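Local structure of putative cell invasion protein with MAC/Perforin domain (3KK7) at residues S199-L204 with K356-D361; Y77-M82 with E190-A195; L173-S178 with G342-S347. The protein is of unestablished function but belongs to the membrane-attack complex/perforin (MACPF) family and may take part in cell invasion. All blocks are in the same frame, centred on the assembly; numbering follows the deposited sequence.

Interaction 1. Residues S199-L204 with K356-D361; sequences SSMVEL and KQRYND
Helix-to-helix packing within the MACPF domain sets Met201, in the first turn of helix 201-208, against Arg358 and Tyr359 of helix 353-363. The nearest CA pair, Met201 and Tyr359, is 6.3 Å apart. All three touching residues are buried and no hydrogen bond joins the two segments, which identifies the contact as apolar packing. Met201, a selenomethionine, carries it. Its CG stands anti to the backbone N (chi1 180°), which directs the chain at the opposing helix, and bends at the next two torsions keep the chain compact. Met201 CG comes within 3.8 Å of Tyr359 CA, touching the backbone itself, and Met201 SE lies 3.9 Å from Tyr359 CB. Relative to the Tyr359 ring, SE sits at the edge, near the ring plane, and not over a face. The ring leads away from Met201, and its OH is bonded to Glu210 O. Arg358 offers methylenes: its CG is 4.0 Å from Met201 CB, whereas NE makes a salt bridge to Asp406, so the charge is paired away from the selenomethionine. The first turn carrying Met201 is fixed by a capping box. Glu203 N donates to Ser200 OG at 3.1 Å (161° at the hydrogen), and Ser200 N returns a nearly straight bond of 3.3 Å (168°) to Glu203 OE1, meeting it from above the carboxylate plane.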
ATOM      1  N   SER A 199      -0.113  14.894  -0.473  1.00 27.79           N
ATOM      2  CA  SER A 199       0.960  14.366   0.339  1.00 27.23           C
ATOM      3  C   SER A 199       1.714  13.369  -0.549  1.00 26.75           C
ATOM      4  O   SER A 199       1.320  13.133  -1.701  1.00 26.40           O
ATOM      5  CB  SER A 199       0.409  13.727   1.630  1.00 27.05           C
ATOM      6  OG  SER A 199      -0.323  12.542   1.380  1.00 27.27           O
ATOM      7  N   SER A 200       2.816  12.842  -0.025  1.00 25.69           N
ATOM      8  CA  SER A 200       3.617  11.894  -0.763  1.00 25.30           C
ATOM      9  C   SER A 200       3.018  10.531  -0.545  1.00 24.78           C
ATOM     10  O   SER A 200       2.307  10.308   0.424  1.00 25.35           O
ATOM     11  CB  SER A 200       5.067  11.902  -0.275  1.00 25.35           C
ATOM     12  OG  SER A 200       5.165  11.445   1.066  1.00 25.50           O
HETATM   13  N   MSE A 201       3.303   9.610  -1.442  1.00 24.17           N
HETATM   14  CA  MSE A 201       2.851   8.252  -1.263  1.00 23.70           C
HETATM   15  C   MSE A 201       3.305   7.693   0.108  1.00 23.94           C
HETATM   16  O   MSE A 201       2.555   6.942   0.781  1.00 23.71           O
HETATM   17  CB  MSE A 201       3.358   7.394  -2.427  1.00 23.62           C
HETATM   18  CG  MSE A 201       2.950   5.911  -2.369  1.00 23.75           C
HETATM   19 SE   MSE A 201       1.014   5.657  -2.352  0.75 24.70          SE
HETATM   20  CE  MSE A 201       0.627   6.626  -4.018  1.00 22.58           C
ATOM     21  N   VAL A 202       4.538   8.036   0.502  1.00 23.65           N
ATOM     22  CA  VAL A 202       5.062   7.639   1.789  1.00 23.48           C
ATOM     23  C   VAL A 202       4.106   8.074   2.909  1.00 23.75           C
ATOM     24  O   VAL A 202       3.734   7.263   3.760  1.00 22.55           O
ATOM     25  CB  VAL A 202       6.497   8.197   2.047  1.00 23.84           C
ATOM     26  CG1 VAL A 202       6.834   8.218   3.564  1.00 21.88           C
ATOM     27  CG2 VAL A 202       7.551   7.387   1.247  1.00 23.91           C
ATOM     28  N   GLU A 203       3.715   9.351   2.877  1.00 24.24           N
ATOM     29  CA  GLU A 203       2.813   9.941   3.880  1.00 24.26           C
ATOM     30  C   GLU A 203       1.412   9.308   3.849  1.00 24.58           C
ATOM     31  O   GLU A 203       0.820   9.016   4.897  1.00 24.25           O
ATOM     32  CB  GLU A 203       2.742  11.465   3.688  1.00 24.62           C
ATOM     33  CG  GLU A 203       3.892  12.248   4.402  1.00 25.47           C
ATOM     34  CD  GLU A 203       4.186  13.649   3.823  1.00 27.49           C
ATOM     35  OE1 GLU A 203       3.472  14.116   2.901  1.00 29.09           O
ATOM     36  OE2 GLU A 203       5.163  14.286   4.295  1.00 29.71           O
ATOM     37  N   LEU A 204       0.904   9.077   2.640  1.00 24.97           N
ATOM     38  CA  LEU A 204      -0.382   8.454   2.444  1.00 25.20           C
ATOM     39  C   LEU A 204      -0.355   7.062   3.068  1.00 25.68           C
ATOM     40  O   LEU A 204      -1.296   6.679   3.762  1.00 26.11           O
ATOM     41  CB  LEU A 204      -0.731   8.416   0.941  1.00 25.71           C
ATOM     42  CG  LEU A 204      -2.111   7.914   0.438  1.00 25.76           C
ATOM     43  CD1 LEU A 204      -2.321   8.274  -1.046  1.00 24.68           C
ATOM     44  CD2 LEU A 204      -2.303   6.403   0.673  1.00 24.69           C
ATOM     45  N   LYS A 356       0.752   4.418  -9.036  1.00 24.21           N
ATOM     46  CA  LYS A 356       0.668   2.981  -8.947  1.00 24.48           C
ATOM     47  C   LYS A 356       2.054   2.412  -8.711  1.00 23.89           C
ATOM     48  O   LYS A 356       2.288   1.710  -7.738  1.00 23.07           O
ATOM     49  CB  LYS A 356       0.037   2.410 -10.229  1.00 25.19           C
ATOM     50  CG  LYS A 356      -1.499   2.616 -10.314  1.00 26.46           C
ATOM     51  CD  LYS A 356      -2.035   2.341 -11.707  1.00 29.39           C
ATOM     52  CE  LYS A 356      -2.286   0.878 -11.984  1.00 30.80           C
ATOM     53  NZ  LYS A 356      -3.577   0.459 -11.360  1.00 34.21           N
ATOM     54  N   GLN A 357       2.969   2.765  -9.598  1.00 23.86           N
ATOM     55  CA  GLN A 357       4.342   2.300  -9.523  1.00 24.15           C
ATOM     56  C   GLN A 357       5.031   2.717  -8.217  1.00 23.63           C
ATOM     57  O   GLN A 357       5.705   1.914  -7.577  1.00 24.27           O
ATOM     58  CB  GLN A 357       5.105   2.833 -10.737  1.00 24.95           C
ATOM     59  CG  GLN A 357       6.514   2.249 -10.976  1.00 27.94           C
ATOM     60  CD  GLN A 357       6.501   0.742 -11.016  1.00 33.20           C
ATOM     61  OE1 GLN A 357       5.503   0.134 -11.434  1.00 36.78           O
ATOM     62  NE2 GLN A 357       7.600   0.115 -10.568  1.00 35.56           N
ATOM     63  N   ARG A 358       4.830   3.960  -7.795  1.00 23.02           N
ATOM     64  CA  ARG A 358       5.442   4.456  -6.564  1.00 22.35           C
ATOM     65  C   ARG A 358       4.951   3.731  -5.308  1.00 22.39           C
ATOM     66  O   ARG A 358       5.751   3.467  -4.419  1.00 21.70           O
ATOM     67  CB  ARG A 358       5.254   5.969  -6.425  1.00 22.08           C
ATOM     68  CG  ARG A 358       6.008   6.551  -5.254  1.00 21.34           C
ATOM     69  CD  ARG A 358       6.240   8.040  -5.343  1.00 20.95           C
ATOM     70  NE  ARG A 358       7.190   8.349  -6.408  1.00 21.13           N
ATOM     71  CZ  ARG A 358       8.512   8.221  -6.325  1.00 20.18           C
ATOM     72  NH1 ARG A 358       9.078   7.821  -5.211  1.00 20.86           N
ATOM     73  NH2 ARG A 358       9.282   8.516  -7.374  1.00 20.02           N
ATOM     74  N   TYR A 359       3.640   3.461  -5.244  1.00 22.32           N
ATOM     75  CA  TYR A 359       3.054   2.641  -4.216  1.00 22.61           C
ATOM     76  C   TYR A 359       3.780   1.299  -4.180  1.00 23.22           C
ATOM     77  O   TYR A 359       4.279   0.867  -3.132  1.00 23.71           O
ATOM     78  CB  TYR A 359       1.537   2.394  -4.444  1.00 22.74           C
ATOM     79  CG  TYR A 359       1.026   1.213  -3.617  1.00 22.88           C
ATOM     80  CD1 TYR A 359       0.720   1.360  -2.272  1.00 23.67           C
ATOM     81  CD2 TYR A 359       0.926  -0.054  -4.160  1.00 21.53           C
ATOM     82  CE1 TYR A 359       0.303   0.270  -1.495  1.00 22.83           C
ATOM     83  CE2 TYR A 359       0.503  -1.127  -3.404  1.00 20.84           C
ATOM     84  CZ  TYR A 359       0.204  -0.964  -2.063  1.00 23.39           C
ATOM     85  OH  TYR A 359      -0.218  -2.062  -1.299  1.00 26.10           O
ATOM     86  N   ASN A 360       3.842   0.646  -5.327  1.00 23.34           N
ATOM     87  CA  ASN A 360       4.518  -0.650  -5.417  1.00 23.98           C
ATOM     88  C   ASN A 360       5.992  -0.600  -5.043  1.00 23.34           C
ATOM     89  O   ASN A 360       6.494  -1.433  -4.261  1.00 23.36           O
ATOM     90  CB  ASN A 360       4.328  -1.270  -6.809  1.00 24.23           C
ATOM     91  CG  ASN A 360       2.962  -1.896  -6.959  1.00 26.10           C
ATOM     92  OD1 ASN A 360       2.676  -2.864  -6.268  1.00 31.56           O
ATOM     93  ND2 ASN A 360       2.105  -1.339  -7.811  1.00 23.99           N
ATOM     94  N   ASP A 361       6.674   0.390  -5.567  1.00 22.67           N
ATOM     95  CA  ASP A 361       8.092   0.500  -5.311  1.00 23.18           C
ATOM     96  C   ASP A 361       8.342   0.838  -3.823  1.00 23.20           C
ATOM     97  O   ASP A 361       9.356   0.426  -3.227  1.00 23.42           O
ATOM     98  CB  ASP A 361       8.708   1.585  -6.223  1.00 23.49           C
ATOM     99  CG  ASP A 361       9.010   1.106  -7.641  1.00 23.84           C
ATOM    100  OD1 ASP A 361       9.056  -0.119  -7.919  1.00 23.22           O
ATOM    101  OD2 ASP A 361       9.263   2.002  -8.481  1.00 27.56           O
TER

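Interaction 2. Residues Y77-M82 with E190-A195; sequences YPVVNM and ELFVDA
Val79 sets one methyl, CG1, over the face of the Phe192 ring, and this one pair makes up the tightly packed part of the contact between the loop leading to helix 82-88 and helix 190-198. The evidence is a CH-pi geometry: Val79 CG1 is 3.8 Å from the centroid of the Phe192 ring and 8° off the ring normal, so the methyl sits almost exactly above the middle of the face. Its distances to the six ring carbons are accordingly even, Val79 CG1 to Phe192 CE2 being 3.8 Å and Val79 CG1 to Phe192 CD1 4.2 Å at the two extremes. The second methyl, Val79 CG2, sits above and just outside the rim of the ring, 3.9 Å from Phe192 CD1. Phe192 holds its CG anti to the backbone N (chi1 174°), which swings the ring off the helix and in against the loop. Both residues are buried, and the ring is further enclosed by an edge-to-face partner, Tyr208, and by Ile346. The other side of the contact is looser. Pro78 contributes its backbone O, 3.9 Å from Phe192 CB, while the proline side chain stays clear of the Phe192 ring; Glu190 and Leu191, at the start of the helix, are exposed. Polar order here is set by neighbours: the backbone of Val79 bonds to that of Asp189, and Asp189 OD2 accepts from Phe192 N. Further along, Asn81 is the centre of an inverse gamma turn closed by a weak Met82 N to Val80 O bond, and its OD1 caps helix 82-88 at Lys84 N. The whole is a loop packed on the first turn of a helix within the MACPF domain, joined by a valine methyl centred on a phenylalanine face.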
ATOM      1  N   TYR A  77      -9.061   4.212   7.296  1.00 28.41           N
ATOM      2  CA  TYR A  77      -9.954   5.179   6.676  1.00 28.29           C
ATOM      3  C   TYR A  77     -10.512   4.702   5.349  1.00 27.70           C
ATOM      4  O   TYR A  77      -9.957   3.809   4.686  1.00 27.43           O
ATOM      5  CB  TYR A  77      -9.245   6.499   6.428  1.00 28.61           C
ATOM      6  CG  TYR A  77      -8.564   7.083   7.630  1.00 30.86           C
ATOM      7  CD1 TYR A  77      -9.283   7.791   8.592  1.00 30.87           C
ATOM      8  CD2 TYR A  77      -7.179   6.946   7.799  1.00 32.76           C
ATOM      9  CE1 TYR A  77      -8.648   8.336   9.682  1.00 32.23           C
ATOM     10  CE2 TYR A  77      -6.536   7.475   8.893  1.00 32.28           C
ATOM     11  CZ  TYR A  77      -7.266   8.167   9.829  1.00 33.98           C
ATOM     12  OH  TYR A  77      -6.606   8.682  10.920  1.00 35.95           O
ATOM     13  N   PRO A  78     -11.616   5.310   4.939  1.00 27.22           N
ATOM     14  CA  PRO A  78     -12.210   4.829   3.695  1.00 26.78           C
ATOM     15  C   PRO A  78     -11.369   5.197   2.493  1.00 26.39           C
ATOM     16  O   PRO A  78     -10.897   6.327   2.407  1.00 26.30           O
ATOM     17  CB  PRO A  78     -13.573   5.543   3.613  1.00 26.61           C
ATOM     18  CG  PRO A  78     -13.733   6.354   4.841  1.00 27.23           C
ATOM     19  CD  PRO A  78     -12.529   6.142   5.745  1.00 27.39           C
ATOM     20  N   VAL A  79     -11.185   4.239   1.585  1.00 25.77           N
ATOM     21  CA  VAL A  79     -10.597   4.499   0.278  1.00 25.38           C
ATOM     22  C   VAL A  79     -11.726   4.555  -0.768  1.00 25.17           C
ATOM     23  O   VAL A  79     -11.830   5.516  -1.550  1.00 24.73           O
ATOM     24  CB  VAL A  79      -9.569   3.441  -0.074  1.00 25.16           C
ATOM     25  CG1 VAL A  79      -9.133   3.592  -1.488  1.00 23.74           C
ATOM     26  CG2 VAL A  79      -8.408   3.547   0.895  1.00 24.82           C
ATOM     27  N   VAL A  80     -12.590   3.549  -0.749  1.00 24.93           N
ATOM     28  CA  VAL A  80     -13.770   3.578  -1.599  1.00 24.91           C
ATOM     29  C   VAL A  80     -14.886   4.290  -0.866  1.00 25.39           C
ATOM     30  O   VAL A  80     -15.129   4.014   0.310  1.00 25.42           O
ATOM     31  CB  VAL A  80     -14.240   2.170  -2.009  1.00 24.94           C
ATOM     32  CG1 VAL A  80     -15.377   2.290  -3.002  1.00 23.51           C
ATOM     33  CG2 VAL A  80     -13.091   1.369  -2.633  1.00 22.65           C
ATOM     34  N   ASN A  81     -15.535   5.240  -1.548  1.00 25.69           N
ATOM     35  CA  ASN A  81     -16.795   5.809  -1.047  1.00 25.35           C
ATOM     36  C   ASN A  81     -17.940   4.810  -1.306  1.00 25.86           C
ATOM     37  O   ASN A  81     -18.632   4.906  -2.323  1.00 26.19           O
ATOM     38  CB  ASN A  81     -17.091   7.161  -1.697  1.00 25.43           C
ATOM     39  CG  ASN A  81     -18.350   7.831  -1.129  1.00 24.24           C
ATOM     40  OD1 ASN A  81     -19.152   7.192  -0.480  1.00 24.76           O
ATOM     41  ND2 ASN A  81     -18.509   9.118  -1.377  1.00 21.39           N
HETATM   42  N   MSE A  82     -18.117   3.868  -0.367  1.00 25.65           N
HETATM   43  CA  MSE A  82     -19.101   2.787  -0.450  1.00 25.34           C
HETATM   44  C   MSE A  82     -20.544   3.246  -0.535  1.00 24.84           C
HETATM   45  O   MSE A  82     -21.326   2.671  -1.268  1.00 25.21           O
HETATM   46  CB  MSE A  82     -18.967   1.858   0.757  1.00 25.02           C
HETATM   47  CG  MSE A  82     -17.690   1.062   0.768  1.00 26.05           C
HETATM   48 SE   MSE A  82     -17.485  -0.180  -0.756  0.75 25.51          SE
HETATM   49  CE  MSE A  82     -19.042  -1.257  -0.354  1.00 22.26           C
ATOM     50  N   GLU A 190     -13.187  11.323  -0.893  1.00 26.37           N
ATOM     51  CA  GLU A 190     -12.507  12.582  -1.192  1.00 27.43           C
ATOM     52  C   GLU A 190     -11.248  12.822  -0.303  1.00 27.15           C
ATOM     53  O   GLU A 190     -10.293  13.454  -0.742  1.00 26.77           O
ATOM     54  CB  GLU A 190     -13.472  13.768  -1.136  1.00 27.57           C
ATOM     55  CG  GLU A 190     -14.076  13.947   0.219  1.00 31.88           C
ATOM     56  CD  GLU A 190     -15.082  15.075   0.285  1.00 37.17           C
ATOM     57  OE1 GLU A 190     -14.774  16.203  -0.192  1.00 40.66           O
ATOM     58  OE2 GLU A 190     -16.172  14.832   0.854  1.00 40.31           O
ATOM     59  N   LEU A 191     -11.225  12.317   0.927  1.00 26.75           N
ATOM     60  CA  LEU A 191     -10.037  12.534   1.757  1.00 26.60           C
ATOM     61  C   LEU A 191      -8.898  11.618   1.295  1.00 26.90           C
ATOM     62  O   LEU A 191      -7.728  11.954   1.419  1.00 27.19           O
ATOM     63  CB  LEU A 191     -10.353  12.363   3.249  1.00 25.99           C
ATOM     64  CG  LEU A 191     -11.432  13.316   3.821  1.00 25.81           C
ATOM     65  CD1 LEU A 191     -11.545  13.112   5.352  1.00 22.02           C
ATOM     66  CD2 LEU A 191     -11.170  14.808   3.465  1.00 22.42           C
ATOM     67  N   PHE A 192      -9.228  10.463   0.740  1.00 27.02           N
ATOM     68  CA  PHE A 192      -8.204   9.656   0.083  1.00 27.22           C
ATOM     69  C   PHE A 192      -7.659  10.346  -1.192  1.00 27.29           C
ATOM     70  O   PHE A 192      -6.453  10.311  -1.441  1.00 27.29           O
ATOM     71  CB  PHE A 192      -8.742   8.268  -0.233  1.00 27.17           C
ATOM     72  CG  PHE A 192      -7.807   7.432  -1.027  1.00 26.52           C
ATOM     73  CD1 PHE A 192      -6.715   6.852  -0.427  1.00 28.70           C
ATOM     74  CD2 PHE A 192      -8.018   7.225  -2.385  1.00 26.59           C
ATOM     75  CE1 PHE A 192      -5.820   6.065  -1.191  1.00 28.15           C
ATOM     76  CE2 PHE A 192      -7.166   6.445  -3.130  1.00 26.34           C
ATOM     77  CZ  PHE A 192      -6.062   5.867  -2.542  1.00 27.35           C
ATOM     78  N   VAL A 193      -8.540  10.950  -1.991  1.00 27.21           N
ATOM     79  CA  VAL A 193      -8.097  11.760  -3.126  1.00 27.17           C
ATOM     80  C   VAL A 193      -7.205  12.875  -2.629  1.00 27.55           C
ATOM     81  O   VAL A 193      -6.175  13.132  -3.219  1.00 28.12           O
ATOM     82  CB  VAL A 193      -9.248  12.367  -3.924  1.00 27.11           C
ATOM     83  CG1 VAL A 193      -8.704  13.318  -4.995  1.00 25.66           C
ATOM     84  CG2 VAL A 193     -10.099  11.242  -4.537  1.00 26.57           C
ATOM     85  N   ASP A 194      -7.572  13.503  -1.522  1.00 27.89           N
ATOM     86  CA  ASP A 194      -6.718  14.515  -0.919  1.00 28.20           C
ATOM     87  C   ASP A 194      -5.305  14.008  -0.661  1.00 27.48           C
ATOM     88  O   ASP A 194      -4.347  14.685  -0.991  1.00 27.01           O
ATOM     89  CB  ASP A 194      -7.299  15.022   0.401  1.00 28.75           C
ATOM     90  CG  ASP A 194      -6.439  16.110   1.040  1.00 30.21           C
ATOM     91  OD1 ASP A 194      -6.505  17.262   0.577  1.00 33.04           O
ATOM     92  OD2 ASP A 194      -5.699  15.816   2.001  1.00 33.03           O
ATOM     93  N   ALA A 195      -5.188  12.832  -0.057  1.00 27.25           N
ATOM     94  CA  ALA A 195      -3.883  12.289   0.338  1.00 27.01           C
ATOM     95  C   ALA A 195      -3.088  11.931  -0.896  1.00 27.36           C
ATOM     96  O   ALA A 195      -1.874  12.118  -0.940  1.00 28.20           O
ATOM     97  CB  ALA A 195      -4.051  11.107   1.236  1.00 26.46           C
TER

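Interaction 3. Residues L173-S178 with G342-S347; sequences LQTAPS and GLYPIS. With EDO (1,2-ethanediol), chain D.
Thr175 meets the Tyr344 ring with both branches of its side chain, the methyl over one face and the hydroxyl coming to the phenolic oxygen from above that same face. Thr175 CG2 lies 4.1 Å from the centroid of the Tyr344 ring and 19° off the normal, a CH-pi contact displaced toward the rim. Thr175 OG1 donates to Tyr344 OH at 3.2 Å, a weak hydrogen bond. The double use follows from chi1 of 57°, which puts OG1 between the backbone N and the carbonyl carbon and sets CG2 beside the backbone N. Tyr344 CZ is 3.7 Å from Thr175 CB, so the threonine sits over the face at the phenolic end. A water lies at the ring edge, in its plane; its bond to Thr175 O is unusually short and that to Tyr344 OH weak, so the bridge is tentative. Replacing Tyr344 by a phenylalanine would probably keep the methyl-on-ring contact but leave Thr175 OG1 without its phenolic partner. Next to Thr175 the loop is shaped by Ala176 N donating to Gln174 OE1 at 3.1 Å, and where helix 177-186 begins, Ser178 N donates to O1 of an ethanediol, probably from the crystallisation liquor, at 2.9 Å. With both touching residues partly exposed and the direct hydroxyl bond weak, the chemistry implies a surface contact between this loop and strand 343-345, perhaps supplemented by a water, in which polar and apolar contacts share one ring.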
ATOM      1  N   LEU A 173     -16.312  -7.083  -1.621  1.00 25.13           N
ATOM      2  CA  LEU A 173     -16.468  -6.044  -2.629  1.00 25.05           C
ATOM      3  C   LEU A 173     -16.093  -6.676  -3.946  1.00 25.36           C
ATOM      4  O   LEU A 173     -15.144  -7.477  -4.012  1.00 26.27           O
ATOM      5  CB  LEU A 173     -15.523  -4.877  -2.386  1.00 25.34           C
ATOM      6  CG  LEU A 173     -15.458  -3.686  -3.359  1.00 24.44           C
ATOM      7  CD1 LEU A 173     -16.698  -2.849  -3.326  1.00 20.19           C
ATOM      8  CD2 LEU A 173     -14.262  -2.842  -2.918  1.00 25.85           C
ATOM      9  N   GLN A 174     -16.837  -6.321  -4.986  1.00 24.80           N
ATOM     10  CA  GLN A 174     -16.569  -6.749  -6.348  1.00 24.77           C
ATOM     11  C   GLN A 174     -15.154  -6.359  -6.731  1.00 24.56           C
ATOM     12  O   GLN A 174     -14.786  -5.212  -6.576  1.00 24.39           O
ATOM     13  CB  GLN A 174     -17.552  -6.038  -7.280  1.00 25.00           C
ATOM     14  CG  GLN A 174     -17.300  -6.208  -8.773  1.00 25.23           C
ATOM     15  CD  GLN A 174     -17.369  -7.638  -9.208  1.00 25.61           C
ATOM     16  OE1 GLN A 174     -16.579  -8.060 -10.044  1.00 29.32           O
ATOM     17  NE2 GLN A 174     -18.300  -8.406  -8.637  1.00 23.30           N
ATOM     18  N   THR A 175     -14.360  -7.297  -7.230  1.00 24.53           N
ATOM     19  CA  THR A 175     -12.992  -6.948  -7.605  1.00 24.53           C
ATOM     20  C   THR A 175     -12.600  -7.205  -9.064  1.00 24.57           C
ATOM     21  O   THR A 175     -11.417  -7.151  -9.392  1.00 25.35           O
ATOM     22  CB  THR A 175     -11.978  -7.583  -6.634  1.00 24.60           C
ATOM     23  OG1 THR A 175     -12.163  -8.991  -6.611  1.00 24.18           O
ATOM     24  CG2 THR A 175     -12.165  -6.988  -5.212  1.00 23.57           C
ATOM     25  N   ALA A 176     -13.560  -7.430  -9.957  1.00 24.29           N
ATOM     26  CA  ALA A 176     -13.208  -7.519 -11.368  1.00 24.72           C
ATOM     27  C   ALA A 176     -12.467  -6.231 -11.747  1.00 25.39           C
ATOM     28  O   ALA A 176     -12.882  -5.120 -11.354  1.00 24.32           O
ATOM     29  CB  ALA A 176     -14.421  -7.723 -12.269  1.00 24.25           C
ATOM     30  N   PRO A 177     -11.352  -6.382 -12.490  1.00 26.15           N
ATOM     31  CA  PRO A 177     -10.520  -5.238 -12.868  1.00 26.51           C
ATOM     32  C   PRO A 177     -11.313  -4.074 -13.409  1.00 26.54           C
ATOM     33  O   PRO A 177     -11.001  -2.938 -13.073  1.00 27.55           O
ATOM     34  CB  PRO A 177      -9.596  -5.803 -13.953  1.00 26.81           C
ATOM     35  CG  PRO A 177      -9.454  -7.254 -13.608  1.00 26.74           C
ATOM     36  CD  PRO A 177     -10.792  -7.661 -12.979  1.00 26.31           C
ATOM     37  N   SER A 178     -12.319  -4.351 -14.229  1.00 26.78           N
ATOM     38  CA  SER A 178     -13.174  -3.309 -14.801  1.00 27.09           C
ATOM     39  C   SER A 178     -14.030  -2.604 -13.725  1.00 26.90           C
ATOM     40  O   SER A 178     -14.328  -1.412 -13.826  1.00 27.06           O
ATOM     41  CB  SER A 178     -14.060  -3.891 -15.902  1.00 27.46           C
ATOM     42  OG  SER A 178     -13.309  -4.151 -17.100  1.00 29.97           O
ATOM     43  N   GLY A 342      -8.379 -11.182   0.409  1.00 22.94           N
ATOM     44  CA  GLY A 342      -9.257 -10.115   0.909  1.00 22.79           C
ATOM     45  C   GLY A 342      -8.608  -8.743   1.046  1.00 23.08           C
ATOM     46  O   GLY A 342      -9.255  -7.800   1.486  1.00 22.90           O
ATOM     47  N   LEU A 343      -7.312  -8.646   0.722  1.00 23.39           N
ATOM     48  CA  LEU A 343      -6.562  -7.381   0.754  1.00 23.44           C
ATOM     49  C   LEU A 343      -5.996  -7.084  -0.633  1.00 22.76           C
ATOM     50  O   LEU A 343      -5.276  -7.885  -1.192  1.00 23.27           O
ATOM     51  CB  LEU A 343      -5.409  -7.410   1.772  1.00 23.34           C
ATOM     52  CG  LEU A 343      -5.714  -7.499   3.264  1.00 23.41           C
ATOM     53  CD1 LEU A 343      -4.403  -7.642   4.044  1.00 21.11           C
ATOM     54  CD2 LEU A 343      -6.502  -6.293   3.725  1.00 23.14           C
ATOM     55  N   TYR A 344      -6.312  -5.909  -1.156  1.00 22.54           N
ATOM     56  CA  TYR A 344      -5.867  -5.474  -2.469  1.00 22.39           C
ATOM     57  C   TYR A 344      -4.925  -4.310  -2.321  1.00 22.23           C
ATOM     58  O   TYR A 344      -5.116  -3.470  -1.459  1.00 22.79           O
ATOM     59  CB  TYR A 344      -7.078  -5.049  -3.314  1.00 22.85           C
ATOM     60  CG  TYR A 344      -7.602  -6.174  -4.173  1.00 22.92           C
ATOM     61  CD1 TYR A 344      -8.026  -7.364  -3.593  1.00 22.78           C
ATOM     62  CD2 TYR A 344      -7.637  -6.064  -5.569  1.00 23.56           C
ATOM     63  CE1 TYR A 344      -8.473  -8.404  -4.366  1.00 24.12           C
ATOM     64  CE2 TYR A 344      -8.095  -7.119  -6.361  1.00 23.37           C
ATOM     65  CZ  TYR A 344      -8.502  -8.275  -5.746  1.00 23.04           C
ATOM     66  OH  TYR A 344      -8.962  -9.315  -6.475  1.00 26.40           O
ATOM     67  N   PRO A 345      -3.901  -4.242  -3.158  1.00 22.15           N
ATOM     68  CA  PRO A 345      -3.034  -3.110  -3.066  1.00 22.51           C
ATOM     69  C   PRO A 345      -3.762  -1.817  -3.359  1.00 22.52           C
ATOM     70  O   PRO A 345      -4.649  -1.795  -4.196  1.00 22.43           O
ATOM     71  CB  PRO A 345      -2.034  -3.359  -4.198  1.00 23.04           C
ATOM     72  CG  PRO A 345      -2.781  -4.125  -5.199  1.00 22.64           C
ATOM     73  CD  PRO A 345      -3.606  -5.046  -4.355  1.00 22.82           C
ATOM     74  N   ILE A 346      -3.356  -0.741  -2.704  1.00 23.15           N
ATOM     75  CA  ILE A 346      -3.901   0.601  -2.989  1.00 23.43           C
ATOM     76  C   ILE A 346      -3.751   0.921  -4.465  1.00 23.43           C
ATOM     77  O   ILE A 346      -4.589   1.603  -5.043  1.00 23.70           O
ATOM     78  CB  ILE A 346      -3.206   1.683  -2.115  1.00 23.64           C
ATOM     79  CG1 ILE A 346      -3.580   1.467  -0.653  1.00 24.24           C
ATOM     80  CG2 ILE A 346      -3.616   3.087  -2.485  1.00 21.84           C
ATOM     81  CD1 ILE A 346      -2.774   2.299   0.295  1.00 25.31           C
ATOM     82  N   SER A 347      -2.702   0.398  -5.093  1.00 24.29           N
ATOM     83  CA  SER A 347      -2.460   0.685  -6.520  1.00 24.47           C
ATOM     84  C   SER A 347      -3.581   0.211  -7.434  1.00 24.93           C
ATOM     85  O   SER A 347      -3.778   0.774  -8.513  1.00 25.81           O
ATOM     86  CB  SER A 347      -1.121   0.133  -6.992  1.00 24.05           C
ATOM     87  OG  SER A 347      -1.031  -1.238  -6.758  1.00 22.68           O
TER
HETATM   88  C1  EDO D 603     -13.718  -7.546 -16.211  1.00 40.59           C
HETATM   89  O1  EDO D 603     -12.667  -6.893 -15.545  1.00 38.65           O
HETATM   90  C2  EDO D 603     -13.222  -7.693 -17.624  1.00 43.20           C
HETATM   91  O2  EDO D 603     -11.980  -8.405 -17.514  1.00 46.65           O
HETATM   92  O   HOH W   1      -9.123  -8.139  -9.569  1.00 30.21           O

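How the interactions relate
Interactions 1 and 2 are buried and apolar, whereas interaction 3 lies at the surface and mixes weak polar bonds with a methyl-on-ring contact. Their centres are about 15 to 17 Å apart, yet each pair touches. Leu204 of 199-204 packs on Phe192 and Ala195, linking interactions 1 and 2 through the consecutive helices 190-198 and 201-208. Segment 342-347 reaches both others: Ile346 meets Phe192 of interaction 2, while Pro345 and Ser347 meet Tyr359 of interaction 1, with a probable hydrogen bond from Lys356 NZ to Ser347 O. Interaction 1 joins helix to helix, interaction 2 loop to helix, and interaction 3 loop to strand, all within the MACPF region.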